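Local structure of proton-dependent oligopeptide transporter family protein (Xanthomonas campestris, 6EI3) at residues A282-F296 / F420-V433. The protein probably imports short peptides across the bacterial membrane in symport with protons, as a POT-family member of the Major Facilitator Superfamily. Sequence-based numbering, arbitrary orientation.
Sequences AVDGVRALLRVLVIF and FAYSQAPPSMKGVV. With 78M ((2S)-2,3-dihydroxypropyl(7Z)-pentadec-7-enoate), chain O.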
loop_
_atom_site.group_PDB
_atom_site.type_symbol
_atom_site.label_atom_id
_atom_site.label_comp_id
_atom_site.label_asym_id
_atom_site.label_seq_id
_atom_site.Cartn_x
_atom_site.Cartn_y
_atom_site.Cartn_z
ATOM N N ALA A 282 24.683 3.891 14.784
ATOM C CA ALA A 282 24.383 3.092 13.592
ATOM C C ALA A 282 23.734 1.767 14.015
ATOM O O ALA A 282 22.718 1.386 13.432
ATOM C CB ALA A 282 25.664 2.827 12.806
ATOM N N VAL A 283 24.307 1.084 15.043
ATOM C CA VAL A 283 23.806 -0.193 15.593
ATOM C C VAL A 283 22.435 0.006 16.267
ATOM O O VAL A 283 21.512 -0.769 16.000
ATOM C CB VAL A 283 24.831 -0.904 16.519
ATOM C CG1 VAL A 283 24.278 -2.215 17.072
ATOM C CG2 VAL A 283 26.147 -1.157 15.789
ATOM N N ASP A 284 22.309 1.055 17.124
ATOM C CA ASP A 284 21.067 1.432 17.807
ATOM C C ASP A 284 20.007 1.780 16.763
ATOM O O ASP A 284 18.854 1.415 16.930
ATOM C CB ASP A 284 21.281 2.635 18.743
ATOM C CG ASP A 284 22.201 2.416 19.930
ATOM O OD1 ASP A 284 22.611 1.257 20.162
ATOM O OD2 ASP A 284 22.533 3.412 20.612
ATOM N N GLY A 285 20.421 2.477 15.706
ATOM C CA GLY A 285 19.578 2.868 14.582
ATOM C C GLY A 285 18.970 1.693 13.841
ATOM O O GLY A 285 17.805 1.754 13.448
ATOM N N VAL A 286 19.741 0.595 13.689
ATOM C CA VAL A 286 19.285 -0.641 13.050
ATOM C C VAL A 286 18.359 -1.392 14.022
ATOM O O VAL A 286 17.388 -1.991 13.571
ATOM C CB VAL A 286 20.469 -1.498 12.488
ATOM C CG1 VAL A 286 20.011 -2.881 12.024
ATOM C CG2 VAL A 286 21.170 -0.764 11.346
ATOM N N ARG A 287 18.642 -1.332 15.354
ATOM C CA ARG A 287 17.782 -1.926 16.393
ATOM C C ARG A 287 16.394 -1.264 16.356
ATOM O O ARG A 287 15.379 -1.964 16.419
ATOM C CB ARG A 287 18.402 -1.771 17.795
ATOM C CG ARG A 287 17.703 -2.645 18.831
ATOM C CD ARG A 287 18.515 -2.915 20.089
ATOM N NE ARG A 287 19.704 -3.746 19.868
ATOM C CZ ARG A 287 19.700 -5.071 19.745
ATOM N NH1 ARG A 287 18.555 -5.745 19.768
ATOM N NH2 ARG A 287 20.836 -5.730 19.573
ATOM N N ALA A 288 16.369 0.082 16.249
ATOM C CA ALA A 288 15.155 0.880 16.164
ATOM C C ALA A 288 14.366 0.511 14.892
ATOM O O ALA A 288 13.147 0.331 14.966
ATOM C CB ALA A 288 15.513 2.357 16.164
ATOM N N LEU A 289 15.069 0.341 13.744
ATOM C CA LEU A 289 14.476 -0.055 12.456
ATOM C C LEU A 289 13.807 -1.431 12.546
ATOM O O LEU A 289 12.744 -1.618 11.963
ATOM C CB LEU A 289 15.546 -0.083 11.341
ATOM C CG LEU A 289 15.464 0.923 10.180
ATOM C CD1 LEU A 289 14.049 1.050 9.602
ATOM C CD2 LEU A 289 16.041 2.258 10.559
ATOM N N LEU A 290 14.428 -2.390 13.260
ATOM C CA LEU A 290 13.860 -3.730 13.434
ATOM C C LEU A 290 12.613 -3.732 14.317
ATOM O O LEU A 290 11.680 -4.490 14.053
ATOM C CB LEU A 290 14.888 -4.749 13.913
ATOM C CG LEU A 290 16.024 -5.057 12.939
ATOM C CD1 LEU A 290 17.111 -5.868 13.626
ATOM C CD2 LEU A 290 15.504 -5.753 11.640
ATOM N N ARG A 291 12.575 -2.860 15.331
ATOM C CA ARG A 291 11.392 -2.689 16.175
ATOM C C ARG A 291 10.247 -2.122 15.336
ATOM O O ARG A 291 9.109 -2.549 15.499
ATOM C CB ARG A 291 11.697 -1.769 17.359
ATOM C CG ARG A 291 12.568 -2.425 18.406
ATOM C CD ARG A 291 12.532 -1.602 19.669
ATOM N NE ARG A 291 13.631 -1.928 20.574
ATOM C CZ ARG A 291 14.747 -1.219 20.676
ATOM N NH1 ARG A 291 14.930 -0.139 19.921
ATOM N NH2 ARG A 291 15.687 -1.574 21.541
ATOM N N VAL A 292 10.566 -1.209 14.392
ATOM C CA VAL A 292 9.623 -0.594 13.441
ATOM C C VAL A 292 9.049 -1.655 12.511
ATOM O O VAL A 292 7.843 -1.650 12.242
ATOM C CB VAL A 292 10.277 0.589 12.667
ATOM C CG1 VAL A 292 9.580 0.860 11.328
ATOM C CG2 VAL A 292 10.306 1.842 13.523
ATOM N N LEU A 293 9.907 -2.568 12.027
ATOM C CA LEU A 293 9.518 -3.668 11.151
ATOM C C LEU A 293 8.442 -4.537 11.824
ATOM O O LEU A 293 7.506 -4.960 11.140
ATOM C CB LEU A 293 10.754 -4.502 10.708
ATOM C CG LEU A 293 10.506 -5.744 9.805
ATOM C CD1 LEU A 293 9.919 -5.367 8.443
ATOM C CD2 LEU A 293 11.788 -6.548 9.611
ATOM N N VAL A 294 8.543 -4.751 13.164
ATOM C CA VAL A 294 7.534 -5.503 13.920
ATOM C C VAL A 294 6.203 -4.724 13.949
ATOM O O VAL A 294 5.159 -5.307 13.646
ATOM C CB VAL A 294 8.007 -5.945 15.327
ATOM C CG1 VAL A 294 6.891 -6.673 16.078
ATOM C CG2 VAL A 294 9.230 -6.848 15.214
ATOM N N ILE A 295 6.252 -3.416 14.286
ATOM C CA ILE A 295 5.080 -2.530 14.288
ATOM C C ILE A 295 4.406 -2.568 12.891
ATOM O O ILE A 295 3.188 -2.763 12.808
ATOM C CB ILE A 295 5.495 -1.101 14.754
ATOM C CG1 ILE A 295 5.704 -1.084 16.278
ATOM C CG2 ILE A 295 4.481 -0.034 14.351
ATOM C CD1 ILE A 295 6.891 -0.285 16.758
ATOM N N PHE A 296 5.209 -2.425 11.808
ATOM C CA PHE A 296 4.722 -2.479 10.415
ATOM C C PHE A 296 4.087 -3.834 10.076
ATOM O O PHE A 296 3.038 -3.859 9.453
ATOM C CB PHE A 296 5.836 -2.138 9.399
ATOM C CG PHE A 296 6.204 -0.670 9.245
ATOM C CD1 PHE A 296 5.647 0.303 10.079
ATOM C CD2 PHE A 296 7.106 -0.263 8.272
ATOM C CE1 PHE A 296 6.005 1.652 9.946
ATOM C CE2 PHE A 296 7.466 1.085 8.146
ATOM C CZ PHE A 296 6.911 2.029 8.980
ATOM N N PHE A 420 5.282 8.068 12.814
ATOM C CA PHE A 420 5.795 7.394 14.005
ATOM C C PHE A 420 7.139 6.738 13.682
ATOM O O PHE A 420 8.093 6.895 14.430
ATOM C CB PHE A 420 4.787 6.340 14.520
ATOM C CG PHE A 420 5.404 5.331 15.459
ATOM C CD1 PHE A 420 5.592 5.630 16.801
ATOM C CD2 PHE A 420 5.845 4.100 14.989
ATOM C CE1 PHE A 420 6.172 4.700 17.667
ATOM C CE2 PHE A 420 6.445 3.181 15.855
ATOM C CZ PHE A 420 6.611 3.494 17.187
ATOM N N ALA A 421 7.212 5.988 12.579
ATOM C CA ALA A 421 8.450 5.292 12.236
ATOM C C ALA A 421 9.611 6.267 11.985
ATOM O O ALA A 421 10.716 6.022 12.465
ATOM C CB ALA A 421 8.228 4.397 11.045
ATOM N N TYR A 422 9.329 7.414 11.330
ATOM C CA TYR A 422 10.333 8.445 11.064
ATOM C C TYR A 422 10.908 9.018 12.365
ATOM O O TYR A 422 12.118 9.166 12.466
ATOM C CB TYR A 422 9.752 9.572 10.194
ATOM C CG TYR A 422 9.629 9.245 8.717
ATOM C CD1 TYR A 422 10.537 8.393 8.090
ATOM C CD2 TYR A 422 8.663 9.859 7.927
ATOM C CE1 TYR A 422 10.460 8.128 6.723
ATOM C CE2 TYR A 422 8.561 9.585 6.562
ATOM C CZ TYR A 422 9.473 8.731 5.962
ATOM O OH TYR A 422 9.394 8.475 4.614
ATOM N N SER A 423 10.041 9.296 13.360
ATOM C CA SER A 423 10.412 9.830 14.669
ATOM C C SER A 423 11.316 8.889 15.472
ATOM O O SER A 423 12.046 9.362 16.326
ATOM C CB SER A 423 9.155 10.147 15.475
ATOM O OG SER A 423 8.601 8.972 16.047
ATOM N N GLN A 424 11.245 7.568 15.227
ATOM C CA GLN A 424 11.986 6.520 15.969
ATOM C C GLN A 424 13.249 6.034 15.272
ATOM O O GLN A 424 14.157 5.558 15.920
ATOM C CB GLN A 424 11.068 5.294 16.243
ATOM C CG GLN A 424 9.734 5.628 16.917
ATOM C CD GLN A 424 9.956 6.159 18.312
ATOM O OE1 GLN A 424 10.473 5.467 19.190
ATOM N NE2 GLN A 424 9.630 7.419 18.523
ATOM N N ALA A 425 13.276 6.073 13.964
ATOM C CA ALA A 425 14.423 5.587 13.201
ATOM C C ALA A 425 15.379 6.757 12.893
ATOM O O ALA A 425 14.935 7.908 12.943
ATOM C CB ALA A 425 13.920 4.957 11.911
ATOM N N PRO A 426 16.677 6.520 12.578
ATOM C CA PRO A 426 17.572 7.658 12.268
ATOM C C PRO A 426 17.132 8.388 10.998
ATOM O O PRO A 426 16.772 7.705 10.033
ATOM C CB PRO A 426 18.939 6.994 12.062
ATOM C CG PRO A 426 18.822 5.655 12.640
ATOM C CD PRO A 426 17.402 5.238 12.490
ATOM N N PRO A 427 17.105 9.746 10.961
ATOM C CA PRO A 427 16.643 10.446 9.739
ATOM C C PRO A 427 17.412 10.095 8.459
ATOM O O PRO A 427 16.850 10.172 7.372
ATOM C CB PRO A 427 16.757 11.927 10.113
ATOM C CG PRO A 427 16.637 11.935 11.596
ATOM C CD PRO A 427 17.413 10.716 12.029
ATOM N N SER A 428 18.663 9.646 8.595
ATOM C CA SER A 428 19.501 9.207 7.481
ATOM C C SER A 428 19.012 7.870 6.901
ATOM O O SER A 428 19.366 7.536 5.765
ATOM C CB SER A 428 20.948 9.067 7.935
ATOM O OG SER A 428 21.044 8.092 8.959
ATOM N N MET A 429 18.229 7.099 7.689
ATOM C CA MET A 429 17.677 5.799 7.289
ATOM C C MET A 429 16.195 5.873 6.868
ATOM O O MET A 429 15.527 4.842 6.845
ATOM C CB MET A 429 17.888 4.754 8.403
ATOM C CG MET A 429 19.309 4.273 8.522
ATOM S SD MET A 429 19.496 2.967 9.759
ATOM C CE MET A 429 21.261 2.803 9.784
ATOM N N LYS A 430 15.701 7.082 6.495
ATOM C CA LYS A 430 14.319 7.367 6.066
ATOM C C LYS A 430 13.869 6.552 4.846
ATOM O O LYS A 430 12.673 6.255 4.709
ATOM C CB LYS A 430 14.141 8.858 5.752
ATOM C CG LYS A 430 13.783 9.739 6.937
ATOM C CD LYS A 430 13.770 11.200 6.494
ATOM C CE LYS A 430 13.950 12.172 7.628
ATOM N NZ LYS A 430 14.246 13.542 7.137
ATOM N N GLY A 431 14.821 6.254 3.957
ATOM C CA GLY A 431 14.585 5.481 2.743
ATOM C C GLY A 431 14.219 4.043 3.045
ATOM O O GLY A 431 13.378 3.460 2.357
ATOM N N VAL A 432 14.858 3.471 4.084
ATOM C CA VAL A 432 14.631 2.109 4.576
ATOM C C VAL A 432 13.224 2.033 5.196
ATOM O O VAL A 432 12.509 1.056 4.966
ATOM C CB VAL A 432 15.735 1.674 5.588
ATOM C CG1 VAL A 432 15.494 0.257 6.112
ATOM C CG2 VAL A 432 17.125 1.786 4.967
ATOM N N VAL A 433 12.849 3.053 6.010
ATOM C CA VAL A 433 11.526 3.148 6.641
ATOM C C VAL A 433 10.447 3.104 5.556
ATOM O O VAL A 433 9.492 2.332 5.663
ATOM C CB VAL A 433 11.384 4.413 7.522
ATOM C CG1 VAL A 433 9.926 4.653 7.914
ATOM C CG2 VAL A 433 12.270 4.328 8.758
HETATM O O21 78M O . 10.777 -6.001 19.763
HETATM C C20 78M O . 11.724 -6.187 18.724
HETATM C C18 78M O . 11.519 -7.510 18.025
HETATM O O19 78M O . 11.623 -8.583 18.963
HETATM C C17 78M O . 12.496 -7.723 16.896
HETATM O O2 78M O . 11.917 -8.752 16.059
HETATM C C1 78M O . 12.420 -8.923 14.831
HETATM O O1 78M O . 13.425 -8.392 14.432
HETATM C C2 78M O . 11.564 -9.848 14.016
HETATM C C3 78M O . 10.967 -9.183 12.783
HETATM C C4 78M O . 9.527 -9.600 12.520
HETATM C C5 78M O . 9.310 -10.375 11.230
HETATM C C6 78M O . 9.240 -9.513 9.964
HETATM C C7 78M O . 7.842 -9.357 9.460
HETATM C C8 78M O . 7.332 -9.885 8.360
HETATM C C9 78M O . 5.921 -9.722 7.873
HETATM C C10 78M O . 5.001 -10.798 8.458
HETATM C C11 78M O . 3.687 -10.277 9.013
HETATM C C12 78M O . 3.157 -11.103 10.179
HETATM C C13 78M O . 1.933 -10.536 10.886
HETATM C C15 78M O . -0.575 -10.503 11.057
HETATM C C14 78M O . 0.613 -10.797 10.184
#
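Leu-289 gives the largest share of the apolar packing, its two methyl branches splitting the work. CD2 reaches the turn between helices 400-424 and 430-456, lying 3.6 Å from Met-429 SD and 3.7 Å from Ala-425 CB, while CD1 goes to the start of the second helix, 3.8 Å from Val-433 CG2 and close to Val-432 CG1. The extended chain of Met-429 runs on past Leu-289, so that its CE meets Val-286 CG2. Phe-206 of helix 206-215 touches both Leu-289 and Val-432.

Small residues let the backbones come close. Pro-426 CG sits 3.5 Å from Gly-285 CA, a tight fit where a glycine presents bare backbone to the proline ring, and Ala-288 CB rests against Gln-424 O.

Among the aromatics, Phe-296 presents its edge to Val-433 O, 3.4 Å from CE2 and in the ring plane, while Val-292 CG1, anti to its own backbone N (chi1 156°), lies over the centre of one ring face. That same methyl also packs on Ala-421 CB. Ile-295 CD1 meets the edge of Phe-420, 3.6 Å from CE2.

Within 420-433, Gln-424 NE2 donates to Ser-423 OG, and its OE1 bonds with Tyr-497 OH and Val-500 N. Segments 282-296 and 420-424 run nearly antiparallel (162°); 78M lies on residues of 282-296 that do not touch 420-433. Helix 281-306 thus packs across the connection between helices 400-424 and 430-456, in the Major Facilitator Superfamily helical bundle.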